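Local structure of choline kinase (Streptococcus pneumoniae, 4R78) at residues A[90-95]-A[130-135]; A[104-109]-A[214-219]; A[124-129]-A[234-239]; A[201-204]-A[210-213]. The protein probably catalyses the ATP-dependent phosphorylation of choline to phosphocholine, using a protein-kinase-like fold whose nucleotide pocket here holds AMP. All coordinates share one frame; numbering follows the deposited sequence.

Contact 1 (A[90-95]-A[130-135])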
# COMPACT_ATOMS: atom_id res chain seq x y z
N LEU A 90 -8.47 9.69 -12.78
CA LEU A 90 -9.35 8.59 -12.35
C LEU A 90 -10.28 9.04 -11.22
O LEU A 90 -11.32 8.43 -11.00
CB LEU A 90 -8.54 7.37 -11.90
CG LEU A 90 -7.69 6.60 -12.91
CD1 LEU A 90 -7.13 5.34 -12.26
CD2 LEU A 90 -8.48 6.24 -14.17
N GLY A 91 -9.88 10.09 -10.51
CA GLY A 91 -10.68 10.63 -9.42
C GLY A 91 -10.75 9.75 -8.18
O GLY A 91 -11.65 9.89 -7.36
N LEU A 92 -9.78 8.84 -8.04
CA LEU A 92 -9.78 7.90 -6.93
C LEU A 92 -9.07 8.43 -5.69
O LEU A 92 -9.56 8.30 -4.58
CB LEU A 92 -9.17 6.56 -7.36
CG LEU A 92 -9.91 5.76 -8.43
CD1 LEU A 92 -9.13 4.51 -8.81
CD2 LEU A 92 -11.33 5.40 -7.98
N ASP A 93 -7.91 9.05 -5.90
CA ASP A 93 -7.10 9.58 -4.81
C ASP A 93 -7.60 10.96 -4.41
O ASP A 93 -8.29 11.64 -5.19
CB ASP A 93 -5.64 9.63 -5.26
CG ASP A 93 -4.64 9.66 -4.09
OD1 ASP A 93 -5.03 9.73 -2.90
OD2 ASP A 93 -3.43 9.63 -4.39
N VAL A 94 -7.25 11.38 -3.20
CA VAL A 94 -7.48 12.74 -2.74
C VAL A 94 -6.51 13.71 -3.42
O VAL A 94 -5.56 13.30 -4.10
CB VAL A 94 -7.38 12.86 -1.20
CG1 VAL A 94 -8.41 11.96 -0.52
CG2 VAL A 94 -5.98 12.52 -0.71
N LYS A 95 -6.74 15.00 -3.23
CA LYS A 95 -5.93 16.05 -3.85
C LYS A 95 -4.52 16.14 -3.26
O LYS A 95 -4.35 16.17 -2.04
CB LYS A 95 -6.63 17.40 -3.73
CG LYS A 95 -5.94 18.51 -4.49
CD LYS A 95 -6.55 19.86 -4.14
CE LYS A 95 -6.03 20.95 -5.05
NZ LYS A 95 -6.51 20.79 -6.45
N ALA A 130 -15.77 -2.71 -5.75
CA ALA A 130 -15.52 -3.51 -6.96
C ALA A 130 -15.34 -2.63 -8.21
O ALA A 130 -14.36 -2.80 -8.94
CB ALA A 130 -16.58 -4.59 -7.16
N PRO A 131 -16.26 -1.66 -8.44
CA PRO A 131 -16.04 -0.72 -9.54
C PRO A 131 -14.74 0.08 -9.43
O PRO A 131 -14.11 0.36 -10.45
CB PRO A 131 -17.26 0.21 -9.45
CG PRO A 131 -18.32 -0.66 -8.88
CD PRO A 131 -17.61 -1.51 -7.86
N ILE A 132 -14.34 0.44 -8.21
CA ILE A 132 -13.08 1.16 -8.02
C ILE A 132 -11.89 0.34 -8.51
O ILE A 132 -11.03 0.85 -9.23
CB ILE A 132 -12.87 1.61 -6.54
CG1 ILE A 132 -13.77 2.82 -6.22
CG2 ILE A 132 -11.40 1.96 -6.27
CD1 ILE A 132 -13.81 3.18 -4.75
N LEU A 133 -11.85 -0.94 -8.15
CA LEU A 133 -10.75 -1.79 -8.58
C LEU A 133 -10.78 -2.02 -10.08
O LEU A 133 -9.74 -2.07 -10.73
CB LEU A 133 -10.73 -3.11 -7.80
CG LEU A 133 -10.32 -3.02 -6.32
CD1 LEU A 133 -9.87 -4.38 -5.81
CD2 LEU A 133 -9.24 -1.95 -6.08
N GLN A 134 -11.99 -2.12 -10.65
CA GLN A 134 -12.13 -2.21 -12.10
C GLN A 134 -11.56 -0.97 -12.77
O GLN A 134 -10.86 -1.07 -13.78
CB GLN A 134 -13.59 -2.36 -12.50
CG GLN A 134 -14.18 -3.71 -12.20
CD GLN A 134 -15.63 -3.80 -12.63
OE1 GLN A 134 -16.40 -2.87 -12.44
NE2 GLN A 134 -16.00 -4.93 -13.22
N THR A 135 -11.85 0.19 -12.19
CA THR A 135 -11.38 1.47 -12.74
C THR A 135 -9.86 1.50 -12.86
O THR A 135 -9.32 1.88 -13.90
CB THR A 135 -11.89 2.66 -11.91
OG1 THR A 135 -13.31 2.78 -12.06
CG2 THR A 135 -11.23 3.96 -12.35

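Contact 2 (A[104-109]-A[214-219]). With AMP (adenosine monophosphate), chain C.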
# COMPACT_ATOMS: atom_id res chain seq x y z
N GLY A 104 10.99 12.45 0.44
CA GLY A 104 9.91 11.46 0.31
C GLY A 104 8.75 11.80 1.22
O GLY A 104 8.44 11.06 2.16
N ILE A 105 8.10 12.92 0.93
CA ILE A 105 7.02 13.46 1.76
C ILE A 105 5.87 13.91 0.87
O ILE A 105 6.05 14.71 -0.05
CB ILE A 105 7.50 14.66 2.63
CG1 ILE A 105 8.68 14.27 3.53
CG2 ILE A 105 6.35 15.21 3.48
CD1 ILE A 105 9.40 15.46 4.16
N LYS A 106 4.68 13.39 1.17
CA LYS A 106 3.47 13.74 0.44
C LYS A 106 2.61 14.65 1.30
O LYS A 106 2.37 14.37 2.47
CB LYS A 106 2.70 12.46 0.08
CG LYS A 106 1.39 12.69 -0.67
CD LYS A 106 0.74 11.36 -1.08
CE LYS A 106 0.09 10.64 0.09
NZ LYS A 106 -0.42 9.28 -0.29
N VAL A 107 2.16 15.76 0.71
CA VAL A 107 1.28 16.69 1.40
C VAL A 107 -0.03 16.79 0.63
O VAL A 107 -0.05 17.24 -0.52
CB VAL A 107 1.92 18.09 1.55
CG1 VAL A 107 1.01 19.01 2.36
CG2 VAL A 107 3.29 18.00 2.19
N ASN A 108 -1.11 16.36 1.27
CA ASN A 108 -2.42 16.25 0.64
C ASN A 108 -3.48 17.07 1.36
O ASN A 108 -3.26 17.54 2.48
CB ASN A 108 -2.87 14.77 0.62
CG ASN A 108 -2.24 13.98 -0.52
OD1 ASN A 108 -1.43 14.49 -1.29
ND2 ASN A 108 -2.61 12.71 -0.61
N GLU A 109 -4.63 17.24 0.71
CA GLU A 109 -5.78 17.87 1.35
C GLU A 109 -6.20 17.09 2.60
O GLU A 109 -6.07 15.87 2.66
CB GLU A 109 -6.96 17.97 0.36
CG GLU A 109 -7.57 16.63 -0.04
CD GLU A 109 -8.83 16.77 -0.87
OE1 GLU A 109 -9.00 15.96 -1.80
OE2 GLU A 109 -9.64 17.68 -0.60
N ASP A 214 -3.05 6.66 -0.79
CA ASP A 214 -1.73 6.10 -0.47
C ASP A 214 -1.21 5.14 -1.54
O ASP A 214 -1.06 3.94 -1.33
CB ASP A 214 -1.71 5.49 0.94
CG ASP A 214 -1.72 6.55 2.03
OD1 ASP A 214 -1.70 7.76 1.73
OD2 ASP A 214 -1.73 6.16 3.22
N TRP A 215 -0.93 5.73 -2.70
CA TRP A 215 -0.47 5.00 -3.88
C TRP A 215 1.05 4.87 -3.95
O TRP A 215 1.60 4.65 -5.03
CB TRP A 215 -1.01 5.70 -5.13
CG TRP A 215 -2.51 5.63 -5.25
CD1 TRP A 215 -3.43 6.33 -4.51
CD2 TRP A 215 -3.25 4.81 -6.14
NE1 TRP A 215 -4.70 5.99 -4.90
CE2 TRP A 215 -4.63 5.06 -5.90
CE3 TRP A 215 -2.90 3.88 -7.13
CZ2 TRP A 215 -5.64 4.41 -6.61
CZ3 TRP A 215 -3.91 3.23 -7.84
CH2 TRP A 215 -5.26 3.51 -7.58
N GLU A 216 1.73 4.97 -2.81
CA GLU A 216 3.21 4.95 -2.77
C GLU A 216 3.84 3.69 -3.37
O GLU A 216 4.99 3.73 -3.80
CB GLU A 216 3.74 5.14 -1.35
CG GLU A 216 3.69 6.58 -0.84
CD GLU A 216 2.27 7.13 -0.74
OE1 GLU A 216 1.40 6.41 -0.20
OE2 GLU A 216 2.04 8.26 -1.20
N TYR A 217 3.10 2.59 -3.37
CA TYR A 217 3.61 1.33 -3.91
C TYR A 217 3.13 1.03 -5.32
O TYR A 217 3.51 0.01 -5.90
CB TYR A 217 3.27 0.18 -2.96
CG TYR A 217 3.89 0.33 -1.60
CD1 TYR A 217 5.20 -0.08 -1.36
CD2 TYR A 217 3.18 0.90 -0.55
CE1 TYR A 217 5.79 0.07 -0.11
CE2 TYR A 217 3.75 1.05 0.71
CZ TYR A 217 5.05 0.63 0.92
OH TYR A 217 5.62 0.78 2.17
N SER A 218 2.31 1.93 -5.87
CA SER A 218 1.66 1.67 -7.17
C SER A 218 2.67 1.34 -8.26
O SER A 218 3.76 1.93 -8.35
CB SER A 218 0.73 2.82 -7.59
OG SER A 218 1.45 3.97 -8.00
N SER A 219 2.30 0.38 -9.10
CA SER A 219 3.23 -0.22 -10.04
C SER A 219 2.46 -1.06 -11.03
O SER A 219 1.30 -1.41 -10.79
CB SER A 219 4.23 -1.10 -9.28
OG SER A 219 5.27 -1.54 -10.13
P AMP C . -2.94 4.87 6.27
O1P AMP C . -1.78 4.03 5.80
O2P AMP C . -3.26 4.72 7.74
O3P AMP C . -4.14 4.84 5.36
O5' AMP C . -2.42 6.39 6.14
C5' AMP C . -3.32 7.44 5.82
C4' AMP C . -4.36 7.59 6.92
O4' AMP C . -4.56 8.97 7.22
C3' AMP C . -5.71 7.03 6.50
O3' AMP C . -5.95 5.75 7.11
C2' AMP C . -6.73 8.06 6.94
O2' AMP C . -7.29 7.70 8.20
C1' AMP C . -5.95 9.34 7.12
N9 AMP C . -6.16 10.25 5.96
C8 AMP C . -5.52 10.18 4.78
N7 AMP C . -5.93 11.15 3.92
C5 AMP C . -6.85 11.87 4.57
C6 AMP C . -7.69 13.05 4.24
N6 AMP C . -7.60 13.64 3.03
N1 AMP C . -8.53 13.52 5.20
C2 AMP C . -8.62 12.93 6.41
N3 AMP C . -7.89 11.86 6.77
C4 AMP C . -7.01 11.29 5.91
O HOH W 1 -3.17 9.71 -0.82
O HOH W 2 -1.26 8.58 -3.00

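Contact 3 (A[124-129]-A[234-239])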
# COMPACT_ATOMS: atom_id res chain seq x y z
N THR A 124 -19.34 -3.87 3.70
CA THR A 124 -20.66 -3.32 3.37
C THR A 124 -20.67 -2.51 2.07
O THR A 124 -21.72 -2.04 1.64
CB THR A 124 -21.22 -2.42 4.51
OG1 THR A 124 -20.41 -1.24 4.65
CG2 THR A 124 -21.25 -3.18 5.84
N LYS A 125 -19.50 -2.36 1.44
CA LYS A 125 -19.35 -1.41 0.33
C LYS A 125 -18.78 -2.00 -0.95
O LYS A 125 -18.11 -1.30 -1.72
CB LYS A 125 -18.52 -0.21 0.78
CG LYS A 125 -19.22 0.64 1.84
CD LYS A 125 -18.27 1.63 2.46
CE LYS A 125 -18.88 2.30 3.69
NZ LYS A 125 -20.01 3.22 3.35
N PHE A 126 -19.06 -3.28 -1.19
CA PHE A 126 -18.64 -3.95 -2.43
C PHE A 126 -19.21 -3.26 -3.66
O PHE A 126 -18.57 -3.23 -4.71
CB PHE A 126 -19.08 -5.42 -2.43
CG PHE A 126 -18.26 -6.32 -1.53
CD1 PHE A 126 -17.36 -5.81 -0.60
CD2 PHE A 126 -18.43 -7.71 -1.60
CE1 PHE A 126 -16.62 -6.66 0.22
CE2 PHE A 126 -17.70 -8.56 -0.78
CZ PHE A 126 -16.79 -8.03 0.13
N ASP A 127 -20.42 -2.70 -3.52
CA ASP A 127 -21.07 -1.99 -4.62
C ASP A 127 -20.25 -0.79 -5.12
O ASP A 127 -20.38 -0.39 -6.28
CB ASP A 127 -22.50 -1.57 -4.24
CG ASP A 127 -22.55 -0.55 -3.12
OD1 ASP A 127 -21.68 -0.58 -2.22
OD2 ASP A 127 -23.48 0.30 -3.12
N LYS A 128 -19.43 -0.23 -4.24
CA LYS A 128 -18.53 0.87 -4.58
C LYS A 128 -17.10 0.39 -4.86
O LYS A 128 -16.44 0.91 -5.76
CB LYS A 128 -18.47 1.91 -3.45
CG LYS A 128 -19.74 2.71 -3.23
CD LYS A 128 -19.51 3.75 -2.15
CE LYS A 128 -20.73 4.64 -1.93
NZ LYS A 128 -20.46 5.67 -0.89
N ILE A 129 -16.63 -0.58 -4.08
CA ILE A 129 -15.22 -0.96 -4.13
C ILE A 129 -14.87 -1.82 -5.35
O ILE A 129 -13.79 -1.66 -5.92
CB ILE A 129 -14.73 -1.57 -2.80
CG1 ILE A 129 -14.80 -0.50 -1.71
CG2 ILE A 129 -13.29 -2.08 -2.91
CD1 ILE A 129 -14.91 -1.03 -0.31
N SER A 234 -8.17 -7.55 4.81
CA SER A 234 -9.46 -7.43 5.51
C SER A 234 -10.01 -8.78 5.98
O SER A 234 -11.14 -8.85 6.46
CB SER A 234 -10.49 -6.72 4.63
OG SER A 234 -10.20 -5.33 4.53
N GLU A 235 -9.20 -9.83 5.83
CA GLU A 235 -9.58 -11.19 6.23
C GLU A 235 -10.97 -11.59 5.73
O GLU A 235 -11.85 -11.97 6.51
CB GLU A 235 -9.47 -11.36 7.76
CG GLU A 235 -8.06 -11.17 8.30
CD GLU A 235 -7.92 -11.64 9.73
OE1 GLU A 235 -8.33 -12.78 10.03
OE2 GLU A 235 -7.38 -10.87 10.55
N PHE A 236 -11.16 -11.47 4.42
CA PHE A 236 -12.40 -11.89 3.78
C PHE A 236 -12.66 -13.37 4.02
O PHE A 236 -11.74 -14.19 3.96
CB PHE A 236 -12.33 -11.66 2.27
CG PHE A 236 -12.66 -10.25 1.82
CD1 PHE A 236 -13.18 -10.04 0.55
CD2 PHE A 236 -12.43 -9.14 2.64
CE1 PHE A 236 -13.48 -8.76 0.09
CE2 PHE A 236 -12.74 -7.86 2.20
CZ PHE A 236 -13.26 -7.67 0.92
N THR A 237 -13.91 -13.71 4.28
CA THR A 237 -14.35 -15.10 4.30
C THR A 237 -14.43 -15.60 2.86
O THR A 237 -14.35 -14.80 1.92
CB THR A 237 -15.75 -15.22 4.90
OG1 THR A 237 -16.66 -14.45 4.11
CG2 THR A 237 -15.77 -14.71 6.33
N SER A 238 -14.59 -16.91 2.68
CA SER A 238 -14.81 -17.47 1.35
C SER A 238 -16.03 -16.86 0.67
O SER A 238 -16.01 -16.59 -0.53
CB SER A 238 -14.91 -19.00 1.40
OG SER A 238 -16.02 -19.42 2.18
N GLN A 239 -17.10 -16.62 1.44
CA GLN A 239 -18.32 -16.02 0.91
C GLN A 239 -18.07 -14.60 0.40
O GLN A 239 -18.57 -14.20 -0.65
CB GLN A 239 -19.44 -15.99 1.96
CG GLN A 239 -19.98 -17.36 2.37
CD GLN A 239 -19.12 -18.05 3.42
OE1 GLN A 239 -18.21 -17.46 4.00
NE2 GLN A 239 -19.42 -19.32 3.68

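Contact 4 (A[201-204]-A[210-213]). With AMP (adenosine monophosphate), chain C.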
# COMPACT_ATOMS: atom_id res chain seq x y z
N ASN A 201 -6.82 2.33 3.59
CA ASN A 201 -6.53 3.14 2.41
C ASN A 201 -7.79 3.56 1.65
O ASN A 201 -7.71 4.21 0.61
CB ASN A 201 -5.51 2.45 1.49
CG ASN A 201 -4.08 2.65 1.97
OD1 ASN A 201 -3.81 3.49 2.82
ND2 ASN A 201 -3.16 1.88 1.41
N PHE A 202 -8.95 3.19 2.18
CA PHE A 202 -10.22 3.70 1.69
C PHE A 202 -10.77 4.68 2.71
O PHE A 202 -10.91 4.34 3.89
CB PHE A 202 -11.21 2.56 1.45
CG PHE A 202 -10.84 1.64 0.32
CD1 PHE A 202 -11.31 1.87 -0.97
CD2 PHE A 202 -10.03 0.53 0.55
CE1 PHE A 202 -10.97 1.01 -2.02
CE2 PHE A 202 -9.69 -0.34 -0.49
CZ PHE A 202 -10.16 -0.09 -1.78
N ILE A 203 -11.06 5.89 2.26
CA ILE A 203 -11.62 6.92 3.14
C ILE A 203 -12.84 7.55 2.48
O ILE A 203 -12.89 7.71 1.26
CB ILE A 203 -10.57 8.00 3.57
CG1 ILE A 203 -10.12 8.84 2.38
CG2 ILE A 203 -9.38 7.35 4.29
CD1 ILE A 203 -9.47 10.16 2.77
N GLU A 204 -13.83 7.87 3.31
CA GLU A 204 -15.10 8.37 2.81
C GLU A 204 -15.32 9.82 3.23
O GLU A 204 -15.15 10.17 4.41
CB GLU A 204 -16.25 7.49 3.32
CG GLU A 204 -17.58 7.68 2.60
CD GLU A 204 -18.59 6.63 2.99
OE1 GLU A 204 -18.51 5.49 2.48
OE2 GLU A 204 -19.48 6.94 3.82
N LEU A 210 -16.19 8.04 -1.97
CA LEU A 210 -15.17 7.13 -1.47
C LEU A 210 -13.87 7.33 -2.23
O LEU A 210 -13.85 7.33 -3.46
CB LEU A 210 -15.64 5.68 -1.60
CG LEU A 210 -14.79 4.59 -0.95
CD1 LEU A 210 -14.67 4.81 0.56
CD2 LEU A 210 -15.36 3.22 -1.25
N TYR A 211 -12.78 7.51 -1.48
CA TYR A 211 -11.45 7.65 -2.04
C TYR A 211 -10.61 6.42 -1.77
O TYR A 211 -10.79 5.74 -0.76
CB TYR A 211 -10.74 8.87 -1.43
CG TYR A 211 -11.35 10.20 -1.79
CD1 TYR A 211 -10.99 10.85 -2.97
CD2 TYR A 211 -12.26 10.82 -0.94
CE1 TYR A 211 -11.54 12.09 -3.29
CE2 TYR A 211 -12.82 12.05 -1.25
CZ TYR A 211 -12.45 12.68 -2.43
OH TYR A 211 -12.99 13.90 -2.75
N LEU A 212 -9.70 6.13 -2.70
CA LEU A 212 -8.63 5.16 -2.48
C LEU A 212 -7.32 5.94 -2.47
O LEU A 212 -6.97 6.59 -3.45
CB LEU A 212 -8.64 4.09 -3.58
CG LEU A 212 -7.50 3.06 -3.61
CD1 LEU A 212 -7.31 2.37 -2.26
CD2 LEU A 212 -7.74 2.04 -4.71
N ILE A 213 -6.60 5.86 -1.35
CA ILE A 213 -5.44 6.72 -1.10
C ILE A 213 -4.15 5.93 -0.96
O ILE A 213 -4.15 4.70 -1.03
CB ILE A 213 -5.66 7.61 0.16
CG1 ILE A 213 -5.71 6.74 1.42
CG2 ILE A 213 -6.91 8.47 -0.01
CD1 ILE A 213 -5.55 7.51 2.71
P AMP C . -2.94 4.87 6.27
O1P AMP C . -1.78 4.03 5.80
O2P AMP C . -3.26 4.72 7.74
O3P AMP C . -4.14 4.84 5.36
O5' AMP C . -2.42 6.39 6.14
C5' AMP C . -3.32 7.44 5.82
C4' AMP C . -4.36 7.59 6.92
O4' AMP C . -4.56 8.97 7.22
C3' AMP C . -5.71 7.03 6.50
O3' AMP C . -5.95 5.75 7.11
C2' AMP C . -6.73 8.06 6.94
O2' AMP C . -7.29 7.70 8.20
C1' AMP C . -5.95 9.34 7.12
N9 AMP C . -6.16 10.25 5.96
C8 AMP C . -5.52 10.18 4.78
N7 AMP C . -5.93 11.15 3.92
C5 AMP C . -6.85 11.87 4.57
C6 AMP C . -7.69 13.05 4.24
N6 AMP C . -7.60 13.64 3.03
N1 AMP C . -8.53 13.52 5.20
C2 AMP C . -8.62 12.93 6.41
N3 AMP C . -7.89 11.86 6.77
C4 AMP C . -7.01 11.29 5.91

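Contact 1 (A[90-95]-A[130-135])
Leu-92 carries most of this contact, splaying its two methyls over helix 126-137. Its CD2 rests on the sec-butyl group of Ile-132, 3.8 Å from Ile-132 CG2, and CD1 lies against Thr-135, 4.2 Å from Thr-135 CG2. The same threonine methyl meets a second leucine, with Leu-90 CD2 at 4.0 Å from Thr-135 CG2, and the two side chains pass alongside each other, running in opposite senses. With chi1 at -68°, Thr-135 sets CG2 anti to its backbone N, and this turns the methyl rather than the hydroxyl to the two leucines. Both leucines start out toward the helix. The loop runs from helix 77-87 to strand 96-100, a position that probably corresponds to the αC-β4 loop of protein kinases, which likewise packs on a helix of the C-terminal lobe. Helix 126-137 is kinked at Pro-131, whose nitrogen cannot bond to the preceding turn; past it the helical pattern holds, and Thr-135 N reaches Pro-131 O at 2.9 Å. Further out, the loop is tied to the hairpin 202-212 by a backbone hydrogen bond from Leu-212 to Leu-92 and by Arg-209, which binds Gly-91 O. Ile-132 also packs on Leu-210 and Leu-212 of that hairpin, while Leu-133 turns to Phe-244 and Tyr-248 of helix 238-248.

Contact 2 (A[104-109]-A[214-219])
Strand 105-109 and the loop 214-219 keep their backbones well apart, the nearest CA atoms, those of Lys-106 and Asp-214, standing 9.3 Å from each other. A single lysine spans the gap. Lys-106 runs out nearly straight from the strand until chi3 (75°) bends the chain and brings its ammonium between two carboxylates. NZ forms salt bridges to Asp-214 OD1 and to Glu-216 OE2, both at 2.8 Å, yet the acids receive it differently: Glu-216 offers its syn lone pair, whereas Asp-214 is met on the anti side, 26° out of the carboxylate plane. Two waters also bind it. The first accepts from Lys-106 NZ at 2.8 Å and also from the amide of Asp-214; the second accepts from NZ and from Trp-215 N, which it meets at 2.9 Å. Four acceptors thus share the three N-H bonds of this buried ammonium. Lys-65 on the neighbouring strand adds long, weak ion pairs to the other oxygen of each acid. The loop itself is folded by a type I turn from Trp-215 to Ser-218, and the Trp-215 indole is tied to Leu-212 O. AMP touches both segments, with its N6 2.7 Å from Glu-109 O and its O5' 3.0 Å from Asp-214 OD2. The setting is consistent with the cleft of protein-kinase-like enzymes, in which the adenine amino group meets the hinge; Asp-214, next to the phosphate ester, probably takes the place of the DFG aspartate.

Contact 3 (A[124-129]-A[234-239])
The rings of Phe-126 and Phe-236 form an offset pair, their planes inclined by only 23° but slid so far apart, with centroids at 5.3 Å, that they barely overlap. They approach from opposite directions and meet through the CE1 and CZ atoms of each. The nearest pair is Phe-126 CZ and Phe-236 CE1 at 3.4 Å, followed by Phe-126 CE1 and Phe-236 CZ at 3.6 Å. Phe-244 of helix 238-248 meets Phe-126 edge-to-face and also touches Phe-236, which lies against Phe-231 as well, with planes at about 30°. Ile-122 packs on Phe-236 too, drawing the short helix 119-122 into the cluster.

Both phenylalanines lie at helix ends. Phe-126 opens helix 126-137 just after the N-cap residue Lys-125, whose carbonyl oxygen accepts from the amides of both Lys-128 and Ile-129. Phe-236 sits in the link between two helices. Before it, helix 223-233 stops in a Schellman motif, in which Glu-235 takes positive phi and Phe-236 N bonds to Phe-231 O. After it, Thr-237 N-caps helix 238-248 with its side chain, and its own amide is bound by Glu-240 OE1, as expected of a capping box. Beneath the exposed polar residues of these helix ends, the two phenylalanines touch through ring carbon alone, and the slight overlap leaves the contact to a few atoms of each ring. Dispersion and the exclusion of water therefore probably supply most of the attraction between the segments.

Contact 4 (A[201-204]-A[210-213])
Ile-203 and Tyr-211 face each other as the hydrogen-bonded pair of an antiparallel ladder. Tyr-211 N gives to Ile-203 O at 2.7 Å; the return bond, Ile-203 N to Tyr-211 O, is longer at 3.0 Å. Two residues along, Ile-213 N reaches Asn-201 O at 2.8 Å. Both Asn-201 O and Tyr-211 O also receive CA-H contacts, from Leu-212 and Phe-202. The backbone of Phe-202 bonds to Leu-117 and that of Glu-204 to Ile-115, so that this hairpin strand is the middle one of a small sheet at the floor of the kinase nucleotide cleft. Ile-203 CD1 lies 3.6 Å from AMP C5, and Ile-213 CD1 lies 3.4 Å from AMP C8; the two isoleucines touch each other too. On the face of the sheet opposite Ile-203, Leu-212 CD1 sits over one face of the Phe-202 ring, 3.9 Å from its centroid, in a CH-pi contact. Asn-201 is positioned through ND2, which bonds to Asp-196 O, and its OD1 stands 2.9 Å from AMP O3P. His-194 NE2 binds Ile-213 O, and Glu-204 OE1 is engaged by Lys-125 in a salt bridge.

Overall arrangement
Contacts 2, 3 and 4 are buried, whereas contact 1 is partly exposed. Contacts 2 and 4 share the nucleotide: charge and ordered water join strand and loop in contact 2, a backbone ladder and apolar floor in contact 4. Contacts 1 and 3 use successive parts of helix 126-137 and rely on apolar packing alone, aliphatic in the first and aromatic in the second. Farthest from the chain's centre, contact 3 still reaches contact 4, as Ile-129 packs on Phe-202 and Leu-210. The loop 90-95 borders both contact 4 and contact 2, where Lys-95 N probably bonds to Glu-109 OE1.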